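Side-chain contacts in urocanate hydratase (Paenibacillus sp. Soil724D2, PDB 7NED), which catalyses the hydration of urocanate-type substrates with bound NAD+, and probably acts on thiourocanate in bacterial ergothioneine breakdown: residues A[21-26]-A[61-66]; A[204-207]-A[211-214]; A[240-245]-A[300-305]; A[496-501]-A[506-511]. One frame throughout, in Å; residues are numbered along the deposited sequence.

Contact 1. Residues A[21-26]-A[61-66]; sequences ALLRML and TLKELE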
loop_
_atom_site.group_PDB
_atom_site.type_symbol
_atom_site.label_atom_id
_atom_site.label_comp_id
_atom_site.label_asym_id
_atom_site.label_seq_id
_atom_site.Cartn_x
_atom_site.Cartn_y
_atom_site.Cartn_z
ATOM N N ALA A 21 -22.978 -13.522 -0.545
ATOM C CA ALA A 21 -22.686 -12.756 -1.747
ATOM C C ALA A 21 -21.216 -12.882 -2.113
ATOM O O ALA A 21 -20.870 -13.153 -3.273
ATOM C CB ALA A 21 -23.083 -11.284 -1.564
ATOM N N LEU A 22 -20.330 -12.749 -1.118
ATOM C CA LEU A 22 -18.913 -12.861 -1.407
ATOM C C LEU A 22 -18.564 -14.268 -1.864
ATOM O O LEU A 22 -17.720 -14.434 -2.749
ATOM C CB LEU A 22 -18.070 -12.468 -0.181
ATOM C CG LEU A 22 -18.380 -11.052 0.325
ATOM C CD1 LEU A 22 -17.519 -10.696 1.571
ATOM C CD2 LEU A 22 -18.210 -9.993 -0.800
ATOM N N LEU A 23 -19.157 -15.290 -1.235
ATOM C CA LEU A 23 -18.890 -16.672 -1.654
ATOM C C LEU A 23 -19.326 -16.883 -3.100
ATOM O O LEU A 23 -18.594 -17.467 -3.914
ATOM C CB LEU A 23 -19.622 -17.668 -0.735
ATOM C CG LEU A 23 -19.514 -19.149 -1.152
ATOM C CD1 LEU A 23 -18.020 -19.580 -1.197
ATOM C CD2 LEU A 23 -20.308 -20.018 -0.203
ATOM N N ARG A 24 -20.496 -16.378 -3.449
ATOM C CA ARG A 24 -20.952 -16.544 -4.830
ATOM C C ARG A 24 -20.117 -15.744 -5.809
ATOM O O ARG A 24 -19.968 -16.146 -6.965
ATOM C CB ARG A 24 -22.418 -16.154 -4.940
ATOM C CG ARG A 24 -23.287 -17.149 -4.210
ATOM C CD ARG A 24 -24.769 -16.879 -4.454
ATOM N NE ARG A 24 -25.568 -17.800 -3.642
ATOM C CZ ARG A 24 -26.864 -18.042 -3.848
ATOM N NH1 ARG A 24 -27.531 -17.424 -4.840
ATOM N NH2 ARG A 24 -27.493 -18.900 -3.062
ATOM N N MET A 25 -19.603 -14.577 -5.397
ATOM C CA MET A 25 -18.735 -13.838 -6.306
ATOM C C MET A 25 -17.433 -14.595 -6.545
ATOM O O MET A 25 -16.885 -14.603 -7.664
ATOM C CB MET A 25 -18.481 -12.447 -5.713
ATOM C CG MET A 25 -19.690 -11.579 -5.809
ATOM S SD MET A 25 -19.284 -9.978 -5.185
ATOM C CE MET A 25 -18.602 -9.124 -6.636
ATOM N N LEU A 26 -16.911 -15.228 -5.501
ATOM C CA LEU A 26 -15.750 -16.100 -5.687
ATOM C C LEU A 26 -16.060 -17.213 -6.689
ATOM O O LEU A 26 -15.305 -17.446 -7.645
ATOM C CB LEU A 26 -15.301 -16.675 -4.333
ATOM C CG LEU A 26 -14.291 -17.814 -4.361
ATOM C CD1 LEU A 26 -12.997 -17.433 -5.096
ATOM C CD2 LEU A 26 -13.975 -18.299 -2.955
ATOM N N THR A 61 -14.358 -20.820 5.529
ATOM C CA THR A 61 -14.429 -19.657 6.409
ATOM C C THR A 61 -15.660 -18.804 6.127
ATOM O O THR A 61 -16.328 -18.348 7.059
ATOM C CB THR A 61 -13.172 -18.813 6.268
ATOM O OG1 THR A 61 -12.021 -19.610 6.575
ATOM C CG2 THR A 61 -13.240 -17.619 7.251
ATOM N N LEU A 62 -15.967 -18.554 4.845
ATOM C CA LEU A 62 -17.113 -17.713 4.521
ATOM C C LEU A 62 -18.423 -18.336 4.976
ATOM O O LEU A 62 -19.360 -17.608 5.303
ATOM C CB LEU A 62 -17.197 -17.442 3.004
ATOM C CG LEU A 62 -16.271 -16.338 2.490
ATOM C CD1 LEU A 62 -16.222 -16.353 0.974
ATOM C CD2 LEU A 62 -16.782 -15.022 2.999
ATOM N N LYS A 63 -18.520 -19.654 4.934
ATOM C CA LYS A 63 -19.756 -20.311 5.353
ATOM C C LYS A 63 -20.030 -20.154 6.860
ATOM O O LYS A 63 -21.124 -20.212 7.242
ATOM C CB LYS A 63 -19.799 -21.761 4.939
ATOM C CG LYS A 63 -19.891 -21.975 3.453
ATOM C CD LYS A 63 -19.696 -23.429 3.078
ATOM C CE LYS A 63 -19.718 -23.686 1.610
ATOM N NZ LYS A 63 -19.354 -25.068 1.241
ATOM N N GLU A 64 -19.006 -19.920 7.659
ATOM C CA GLU A 64 -19.163 -19.751 9.091
ATOM C C GLU A 64 -18.934 -18.329 9.639
ATOM O O GLU A 64 -19.143 -18.080 10.765
ATOM C CB GLU A 64 -18.279 -20.730 9.836
ATOM C CG GLU A 64 -18.578 -22.184 9.506
ATOM C CD GLU A 64 -17.494 -23.092 9.957
ATOM O OE1 GLU A 64 -16.859 -22.784 10.961
ATOM O OE2 GLU A 64 -17.210 -24.087 9.285
ATOM N N LEU A 65 -18.507 -17.421 8.792
ATOM C CA LEU A 65 -18.232 -16.070 9.202
ATOM C C LEU A 65 -19.459 -15.282 9.664
ATOM O O LEU A 65 -20.430 -15.275 9.025
ATOM C CB LEU A 65 -17.565 -15.306 8.059
ATOM C CG LEU A 65 -16.887 -13.966 8.298
ATOM C CD1 LEU A 65 -15.577 -14.155 9.028
ATOM C CD2 LEU A 65 -16.653 -13.318 6.958
ATOM N N GLU A 66 -19.338 -14.638 10.800
ATOM C CA GLU A 66 -20.394 -13.790 11.312
ATOM C C GLU A 66 -20.248 -12.387 10.759
ATOM O O GLU A 66 -19.168 -11.968 10.342
ATOM C CB GLU A 66 -20.374 -13.755 12.846
ATOM C CG GLU A 66 -20.375 -15.134 13.464
ATOM C CD GLU A 66 -21.772 -15.702 13.601
ATOM O OE1 GLU A 66 -22.761 -15.010 13.227
ATOM O OE2 GLU A 66 -21.889 -16.843 14.099
#
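Two helices of the urocanase N-terminal region, 17-31 and 52-64, pack here through Leu22 and Leu23 of the first and Leu62 and Lys63 of the second. Leu62 is the main link. Its CG lies anti to the carbonyl carbon (chi1 -81°), and this sends its two methyls across to helix 17-31. There the side chain rests on backbone as much as on side chains. Leu62 CD1 is 3.8 Å from Leu23 CA and 4.0 Å from Leu23 CB. Its other methyl, CD2, faces Leu22 CB at 4.3 Å.

Leu23 makes a second, looser contact. Its CD2 methyl meets the aliphatic chain of Lys63, 4.1 Å from Lys63 CE and 4.2 Å from Lys63 CG. The lysine chain is extended and runs obliquely past the leucine at the more open edge of the contact. Around the leucines the packing continues. Ile91 of strand 91-95 touches both Leu22 and Leu62, and Val59 of helix 52-64 touches Leu23.

No hydrogen bond or salt bridge joins the two segments. The helices are held here by apolar packing alone, and even Lys63 contributes its methylenes and not its charge.

Contact 2. Residues A[204-207]-A[211-214]; sequences RKTR and EALL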
loop_
_atom_site.group_PDB
_atom_site.type_symbol
_atom_site.label_atom_id
_atom_site.label_comp_id
_atom_site.label_asym_id
_atom_site.label_seq_id
_atom_site.Cartn_x
_atom_site.Cartn_y
_atom_site.Cartn_z
ATOM N N ARG A 204 -17.925 -13.280 -37.049
ATOM C CA ARG A 204 -17.331 -14.120 -38.078
ATOM C C ARG A 204 -15.924 -14.528 -37.668
ATOM O O ARG A 204 -15.262 -13.818 -36.914
ATOM C CB ARG A 204 -17.226 -13.406 -39.434
ATOM C CG ARG A 204 -18.545 -12.996 -40.004
ATOM C CD ARG A 204 -18.370 -12.307 -41.346
ATOM N NE ARG A 204 -19.627 -11.731 -41.790
ATOM C CZ ARG A 204 -19.757 -10.891 -42.815
ATOM N NH1 ARG A 204 -18.707 -10.541 -43.561
ATOM N NH2 ARG A 204 -20.944 -10.402 -43.087
ATOM N N LYS A 205 -15.455 -15.668 -38.196
ATOM C CA LYS A 205 -14.081 -16.115 -37.971
ATOM C C LYS A 205 -13.500 -16.631 -39.280
ATOM O O LYS A 205 -14.221 -17.035 -40.190
ATOM C CB LYS A 205 -13.998 -17.212 -36.901
ATOM C CG LYS A 205 -14.448 -18.582 -37.432
ATOM C CD LYS A 205 -14.272 -19.710 -36.398
ATOM C CE LYS A 205 -14.092 -21.076 -37.070
ATOM N NZ LYS A 205 -13.756 -22.171 -36.104
ATOM N N THR A 206 -12.180 -16.603 -39.372
ATOM C CA THR A 206 -11.513 -17.133 -40.543
ATOM C C THR A 206 -10.069 -17.407 -40.167
ATOM O O THR A 206 -9.556 -16.869 -39.175
ATOM C CB THR A 206 -11.590 -16.151 -41.705
ATOM O OG1 THR A 206 -10.914 -16.698 -42.838
ATOM C CG2 THR A 206 -10.912 -14.807 -41.301
ATOM N N ARG A 207 -9.411 -18.255 -40.963
ATOM C CA ARG A 207 -7.965 -18.425 -40.843
ATOM C C ARG A 207 -7.218 -17.714 -41.957
ATOM O O ARG A 207 -5.983 -17.711 -41.969
ATOM C CB ARG A 207 -7.590 -19.908 -40.808
ATOM C CG ARG A 207 -8.060 -20.597 -39.537
ATOM C CD ARG A 207 -7.724 -22.060 -39.545
ATOM N NE ARG A 207 -8.422 -22.808 -38.501
ATOM C CZ ARG A 207 -7.823 -23.318 -37.428
ATOM N NH1 ARG A 207 -6.515 -23.156 -37.259
ATOM N NH2 ARG A 207 -8.533 -23.990 -36.531
ATOM N N GLU A 211 -9.382 -13.288 -46.705
ATOM C CA GLU A 211 -10.820 -13.362 -46.473
ATOM C C GLU A 211 -11.255 -12.344 -45.424
ATOM O O GLU A 211 -12.296 -11.680 -45.577
ATOM C CB GLU A 211 -11.214 -14.767 -46.053
ATOM C CG GLU A 211 -12.684 -14.905 -45.779
ATOM C CD GLU A 211 -13.133 -16.331 -45.661
ATOM O OE1 GLU A 211 -12.726 -17.010 -44.696
ATOM O OE2 GLU A 211 -13.990 -16.742 -46.465
ATOM N N ALA A 212 -10.467 -12.200 -44.360
ATOM C CA ALA A 212 -10.807 -11.226 -43.332
ATOM C C ALA A 212 -10.863 -9.828 -43.905
ATOM O O ALA A 212 -11.791 -9.067 -43.605
ATOM C CB ALA A 212 -9.799 -11.284 -42.174
ATOM N N LEU A 213 -9.856 -9.453 -44.707
ATOM C CA LEU A 213 -9.824 -8.101 -45.263
ATOM C C LEU A 213 -10.945 -7.891 -46.272
ATOM O O LEU A 213 -11.493 -6.787 -46.370
ATOM C CB LEU A 213 -8.477 -7.812 -45.924
ATOM C CG LEU A 213 -7.250 -7.763 -45.011
ATOM C CD1 LEU A 213 -5.967 -7.849 -45.825
ATOM C CD2 LEU A 213 -7.260 -6.491 -44.159
ATOM N N LEU A 214 -11.305 -8.935 -47.028
ATOM C CA LEU A 214 -12.446 -8.820 -47.930
ATOM C C LEU A 214 -13.717 -8.494 -47.155
ATOM O O LEU A 214 -14.472 -7.589 -47.530
ATOM C CB LEU A 214 -12.622 -10.114 -48.730
ATOM C CG LEU A 214 -13.928 -10.224 -49.505
ATOM C CD1 LEU A 214 -13.894 -9.208 -50.644
ATOM C CD2 LEU A 214 -14.146 -11.635 -50.047
#
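Thr206, the last residue of strand 204-206, meets Glu211 and Ala212 in the first turns of helix 209-222 with the two branches of its side chain.

The polar branch makes a hydrogen bond. Thr206 OG1 donates to Glu211 OE1 at 2.6 Å, a short distance. The carboxylate oxygen receives it on its anti lone pair, the one turned away from OE2. The Glu211 chain is extended, with CG anti to the backbone N (chi1 179°), and crosses the threonine obliquely as it brings the carboxylate to the strand. Thr206 OG1 also takes a hydrogen bond from the backbone N of Ser208. Thus the hydroxyl both gives and accepts, so its rotation is probably held. The OG of Ser208 is in turn bonded to Glu211 N, at the start of the same helix.

The apolar branch packs. Thr206 CG2 lies 3.8 Å from Ala212 CB and 4.0 Å from Ala212 N. Val228 of the neighbouring strand 226-231 touches both Thr206 and Ala212, which are buried. A valine at Thr206 would probably keep the methyl packing but leave Glu211 OE1 and the N-H of Ser208 without their shared partner, and the carboxylate could then swing away.

The whole arrangement is the strand-to-helix turn of a beta-alpha-beta unit, here at the edge of the parallel sheet of the Rossmann-like domain.

Contact 3. Residues A[240-245]-A[300-305]; sequences ELVRRG and MLELKK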
loop_
_atom_site.group_PDB
_atom_site.type_symbol
_atom_site.label_atom_id
_atom_site.label_comp_id
_atom_site.label_asym_id
_atom_site.label_seq_id
_atom_site.Cartn_x
_atom_site.Cartn_y
_atom_site.Cartn_z
ATOM N N GLU A 240 2.451 -7.537 -41.738
ATOM C CA GLU A 240 1.947 -7.857 -43.072
ATOM C C GLU A 240 0.998 -6.774 -43.585
ATOM O O GLU A 240 1.030 -6.422 -44.768
ATOM C CB GLU A 240 1.279 -9.229 -43.049
ATOM C CG GLU A 240 0.548 -9.594 -44.319
ATOM C CD GLU A 240 1.486 -9.890 -45.474
ATOM O OE1 GLU A 240 0.975 -10.218 -46.564
ATOM O OE2 GLU A 240 2.725 -9.803 -45.293
ATOM N N LEU A 241 0.152 -6.218 -42.722
ATOM C CA LEU A 241 -0.692 -5.119 -43.179
ATOM C C LEU A 241 0.154 -3.915 -43.555
ATOM O O LEU A 241 -0.154 -3.193 -44.510
ATOM C CB LEU A 241 -1.704 -4.749 -42.103
ATOM C CG LEU A 241 -2.653 -5.873 -41.719
ATOM C CD1 LEU A 241 -3.503 -5.407 -40.549
ATOM C CD2 LEU A 241 -3.540 -6.216 -42.928
ATOM N N VAL A 242 1.235 -3.689 -42.824
ATOM C CA VAL A 242 2.159 -2.625 -43.179
ATOM C C VAL A 242 2.784 -2.913 -44.535
ATOM O O VAL A 242 2.954 -2.017 -45.372
ATOM C CB VAL A 242 3.227 -2.484 -42.084
ATOM C CG1 VAL A 242 4.328 -1.558 -42.548
ATOM C CG2 VAL A 242 2.576 -1.999 -40.781
ATOM N N ARG A 243 3.158 -4.164 -44.763
ATOM C CA ARG A 243 3.711 -4.540 -46.055
ATOM C C ARG A 243 2.709 -4.262 -47.178
ATOM O O ARG A 243 3.059 -3.698 -48.222
ATOM C CB ARG A 243 4.109 -6.016 -46.019
ATOM C CG ARG A 243 5.116 -6.442 -47.080
ATOM C CD ARG A 243 5.358 -7.952 -47.063
ATOM N NE ARG A 243 4.144 -8.692 -47.424
ATOM C CZ ARG A 243 3.623 -8.715 -48.647
ATOM N NH1 ARG A 243 4.210 -8.031 -49.622
ATOM N NH2 ARG A 243 2.515 -9.402 -48.894
ATOM N N ARG A 244 1.455 -4.667 -46.982
ATOM C CA ARG A 244 0.422 -4.477 -47.986
ATOM C C ARG A 244 -0.049 -3.041 -48.106
ATOM O O ARG A 244 -0.932 -2.796 -48.937
ATOM C CB ARG A 244 -0.776 -5.366 -47.682
ATOM C CG ARG A 244 -0.446 -6.823 -47.658
ATOM C CD ARG A 244 -1.709 -7.615 -47.551
ATOM N NE ARG A 244 -1.444 -9.028 -47.351
ATOM C CZ ARG A 244 -2.341 -9.973 -47.584
ATOM N NH1 ARG A 244 -3.544 -9.624 -48.033
ATOM N NH2 ARG A 244 -2.044 -11.257 -47.396
ATOM N N GLY A 245 0.518 -2.105 -47.337
ATOM C CA GLY A 245 0.070 -0.717 -47.349
ATOM C C GLY A 245 -1.359 -0.513 -46.895
ATOM O O GLY A 245 -1.994 0.474 -47.273
ATOM N N MET A 300 2.687 -1.020 -35.385
ATOM C CA MET A 300 1.763 -0.007 -34.881
ATOM C C MET A 300 2.308 1.392 -35.105
ATOM O O MET A 300 1.564 2.306 -35.484
ATOM C CB MET A 300 1.493 -0.262 -33.393
ATOM C CG MET A 300 0.858 -1.637 -33.188
ATOM S SD MET A 300 0.519 -2.006 -31.439
ATOM C CE MET A 300 -0.529 -0.649 -30.922
ATOM N N LEU A 301 3.577 1.589 -34.877
ATOM C CA LEU A 301 4.179 2.888 -35.054
ATOM C C LEU A 301 4.132 3.294 -36.543
ATOM O O LEU A 301 3.845 4.386 -36.857
ATOM C CB LEU A 301 5.594 2.908 -34.498
ATOM C CG LEU A 301 5.786 3.057 -32.993
ATOM C CD1 LEU A 301 7.182 2.689 -32.602
ATOM C CD2 LEU A 301 5.416 4.423 -32.500
ATOM N N GLU A 302 4.334 2.361 -37.429
ATOM C CA GLU A 302 4.277 2.684 -38.827
ATOM C C GLU A 302 2.843 3.022 -39.219
ATOM O O GLU A 302 2.612 3.964 -39.932
ATOM C CB GLU A 302 4.840 1.561 -39.652
ATOM C CG GLU A 302 4.898 1.868 -41.123
ATOM C CD GLU A 302 5.860 2.992 -41.520
ATOM O OE1 GLU A 302 5.506 3.708 -42.493
ATOM O OE2 GLU A 302 6.961 3.110 -40.925
ATOM N N LEU A 303 1.886 2.253 -38.708
ATOM C CA LEU A 303 0.503 2.516 -39.006
ATOM C C LEU A 303 0.120 3.903 -38.509
ATOM O O LEU A 303 -0.605 4.614 -39.147
ATOM C CB LEU A 303 -0.425 1.425 -38.485
ATOM C CG LEU A 303 -0.265 0.034 -39.110
ATOM C CD1 LEU A 303 -0.994 -1.060 -38.374
ATOM C CD2 LEU A 303 -0.528 -0.001 -40.609
ATOM N N LYS A 304 0.643 4.264 -37.366
ATOM C CA LYS A 304 0.386 5.591 -36.813
ATOM C C LYS A 304 0.877 6.686 -37.745
ATOM O O LYS A 304 0.201 7.700 -37.936
ATOM C CB LYS A 304 1.054 5.730 -35.457
ATOM C CG LYS A 304 1.040 7.153 -34.903
ATOM C CD LYS A 304 1.618 7.186 -33.450
ATOM C CE LYS A 304 1.654 8.602 -32.883
ATOM N NZ LYS A 304 0.277 9.150 -32.890
ATOM N N LYS A 305 2.051 6.491 -38.332
ATOM C CA LYS A 305 2.616 7.473 -39.247
ATOM C C LYS A 305 1.855 7.523 -40.573
ATOM O O LYS A 305 1.850 8.582 -41.229
ATOM C CB LYS A 305 4.087 7.192 -39.432
#
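Val242 packs against Leu303 and Glu302 where helices 234-243 and 282-305 of the Rossmann-like domain lie side by side. Val242 is the centre of the contact, and each of its methyls has its own partner. CG1, anti to the backbone N (chi1 170°), meets the methylene of the glutamate, with Val242 CG1 3.8 Å from Glu302 CG. The two side chains cross at about a right angle.

The other methyl meets Leu303, with Val242 CG2 3.7 Å from Leu303 CD2. The CB of Leu303 does not point directly at the partner helix; the end of its side chain does the reaching.

Glu302 touches Val242 by carbon only. Its carboxylate turns to Arg306, which forms a salt bridge with it through NE and also bonds to the carbonyl O of Val242. A single arginine therefore ties the two helices together beside the apolar contact.

Helix 234-243 closes in a Schellman motif at Gly245, and a salt-bridge network ties up its last turn. Arg243 takes Glu240 side-on, one nitrogen to each oxygen. Glu240 OE1 receives Arg243 NH2 at 2.9 Å on its syn side and Arg244 NE at 2.8 Å on its anti side, both from one face of the carboxylate.

Contact 4. Residues A[496-501]-A[506-511]; sequences LVADGS and IRLETT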
loop_
_atom_site.group_PDB
_atom_site.type_symbol
_atom_site.label_atom_id
_atom_site.label_comp_id
_atom_site.label_asym_id
_atom_site.label_seq_id
_atom_site.Cartn_x
_atom_site.Cartn_y
_atom_site.Cartn_z
ATOM N N LEU A 496 -19.775 -4.114 -2.378
ATOM C CA LEU A 496 -20.919 -3.828 -1.519
ATOM C C LEU A 496 -21.996 -4.850 -1.799
ATOM O O LEU A 496 -22.159 -5.286 -2.946
ATOM C CB LEU A 496 -21.480 -2.429 -1.762
ATOM C CG LEU A 496 -20.529 -1.318 -1.295
ATOM C CD1 LEU A 496 -20.900 -0.021 -2.015
ATOM C CD2 LEU A 496 -20.633 -1.141 0.242
ATOM N N VAL A 497 -22.733 -5.229 -0.756
ATOM C CA VAL A 497 -23.849 -6.163 -0.909
ATOM C C VAL A 497 -25.111 -5.391 -0.584
ATOM O O VAL A 497 -25.283 -4.914 0.546
ATOM C CB VAL A 497 -23.710 -7.393 -0.003
ATOM C CG1 VAL A 497 -24.912 -8.351 -0.248
ATOM C CG2 VAL A 497 -22.374 -8.079 -0.232
ATOM N N ALA A 498 -25.967 -5.239 -1.576
ATOM C CA ALA A 498 -27.283 -4.633 -1.387
ATOM C C ALA A 498 -28.236 -5.779 -1.068
ATOM O O ALA A 498 -28.839 -6.378 -1.961
ATOM C CB ALA A 498 -27.708 -3.866 -2.632
ATOM N N ASP A 499 -28.329 -6.121 0.213
ATOM C CA ASP A 499 -29.150 -7.234 0.655
ATOM C C ASP A 499 -30.531 -6.793 1.100
ATOM O O ASP A 499 -31.283 -7.607 1.638
ATOM C CB ASP A 499 -28.445 -8.020 1.786
ATOM C CG ASP A 499 -28.260 -7.207 3.052
ATOM O OD1 ASP A 499 -28.670 -6.022 3.093
ATOM O OD2 ASP A 499 -27.717 -7.771 4.042
ATOM N N GLY A 500 -30.892 -5.545 0.868
ATOM C CA GLY A 500 -32.209 -5.073 1.200
ATOM C C GLY A 500 -32.372 -4.424 2.561
ATOM O O GLY A 500 -33.347 -3.689 2.756
ATOM N N SER A 501 -31.456 -4.655 3.515
ATOM C CA SER A 501 -31.689 -4.132 4.857
ATOM C C SER A 501 -31.526 -2.627 4.890
ATOM O O SER A 501 -30.813 -2.031 4.081
ATOM C CB SER A 501 -30.725 -4.746 5.874
ATOM O OG SER A 501 -29.418 -4.230 5.661
ATOM N N ILE A 506 -27.247 2.603 4.731
ATOM C CA ILE A 506 -26.170 3.445 5.241
ATOM C C ILE A 506 -24.837 3.025 4.637
ATOM O O ILE A 506 -24.047 3.869 4.197
ATOM C CB ILE A 506 -26.114 3.390 6.780
ATOM C CG1 ILE A 506 -27.459 3.795 7.362
ATOM C CG2 ILE A 506 -24.956 4.250 7.289
ATOM C CD1 ILE A 506 -27.840 2.970 8.538
ATOM N N ARG A 507 -24.548 1.716 4.642
ATOM C CA ARG A 507 -23.252 1.261 4.132
ATOM C C ARG A 507 -23.066 1.667 2.673
ATOM O O ARG A 507 -21.996 2.159 2.272
ATOM C CB ARG A 507 -23.141 -0.255 4.293
ATOM C CG ARG A 507 -23.229 -0.709 5.780
ATOM C CD ARG A 507 -22.881 -2.211 5.978
ATOM N NE ARG A 507 -23.732 -3.098 5.180
ATOM C CZ ARG A 507 -23.372 -3.570 3.992
ATOM N NH1 ARG A 507 -22.180 -3.225 3.492
ATOM N NH2 ARG A 507 -24.204 -4.381 3.307
ATOM N N LEU A 508 -24.105 1.444 1.858
ATOM C CA LEU A 508 -24.007 1.711 0.427
ATOM C C LEU A 508 -23.808 3.193 0.171
ATOM O O LEU A 508 -22.990 3.590 -0.662
ATOM C CB LEU A 508 -25.272 1.232 -0.280
ATOM C CG LEU A 508 -25.516 -0.265 -0.257
ATOM C CD1 LEU A 508 -26.951 -0.491 -0.721
ATOM C CD2 LEU A 508 -24.550 -0.895 -1.244
ATOM N N GLU A 509 -24.609 4.023 0.835
ATOM C CA GLU A 509 -24.484 5.465 0.690
ATOM C C GLU A 509 -23.098 5.939 1.092
ATOM O O GLU A 509 -22.478 6.745 0.384
ATOM C CB GLU A 509 -25.540 6.148 1.559
ATOM C CG GLU A 509 -25.748 7.623 1.289
ATOM C CD GLU A 509 -26.792 8.190 2.243
ATOM O OE1 GLU A 509 -26.495 8.317 3.438
ATOM O OE2 GLU A 509 -27.924 8.436 1.831
ATOM N N THR A 510 -22.627 5.481 2.268
ATOM C CA THR A 510 -21.373 5.992 2.832
ATOM C C THR A 510 -20.209 5.591 1.957
ATOM O O THR A 510 -19.398 6.439 1.572
ATOM C CB THR A 510 -21.175 5.496 4.265
ATOM O OG1 THR A 510 -22.354 5.813 5.043
ATOM C CG2 THR A 510 -19.891 6.118 4.925
ATOM N N THR A 511 -20.142 4.302 1.590
ATOM C CA THR A 511 -19.051 3.815 0.756
ATOM C C THR A 511 -19.066 4.443 -0.629
ATOM O O THR A 511 -18.024 4.880 -1.130
ATOM C CB THR A 511 -19.104 2.292 0.627
ATOM O OG1 THR A 511 -18.696 1.714 1.869
ATOM C CG2 THR A 511 -18.140 1.833 -0.432
#
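Leu496, on the last strand before helix 502-525, packs against Leu508 and Thr511 of that helix. The axes of the short segments 496-498 (strand) and 506-511 (helix) approach to 8.8 Å and run at 139°, nearer antiparallel than parallel.

This is the tight part. Leu496 CB and Leu508 CD2 are only 3.5 Å apart, closer than usual for carbons, as the two leucines slide past each other in opposite directions. Leu496 and Thr511 meet tip to tip, with CD1 of the leucine 3.7 Å from CG2 of the threonine. The other methyl of Leu508, CD1, lies 4.0 Å from Ala498 CB. With only an alanine at Leu496, both leucine methyls would be gone, which is likely to leave a gap beside Thr511 CG2.

The link is weaker toward the loop. Arg507, bent at chi3 (-57°), gives Val497 O a weak hydrogen bond from NH2 (3.0 Å, 126°). Its stronger partner is Asp474, through NH1. Beyond it, the partly exposed Asp499 makes an Asx turn, its OD1 accepting from Ser501 N at 3.1 Å.

Strand and helix thus cohere mainly by apolar contact, while the buried guanidinium is probably neutralised chiefly by Asp474.

Overall arrangement
The four contacts form two pairs on opposite sides of the chain's centre. Contacts 1 and 4 have centres 17 Å apart and touch, Ala21 CB packing on Val497 CG2 at 3.5 Å, which joins the N-terminal and C-terminal family regions. Contacts 2 and 3 both lie in the Rossmann-like region, with centres 19 Å apart. They meet where Leu213 CD2 is 3.9 Å from Leu241 CD2. Between the pairs the centres are 45 to 51 Å apart. Bound NAD lies about 13 Å from the side chain of Ala212 and about 14 Å from that of Leu303. None of the eight segments supplies a residue to the urocanate pocket.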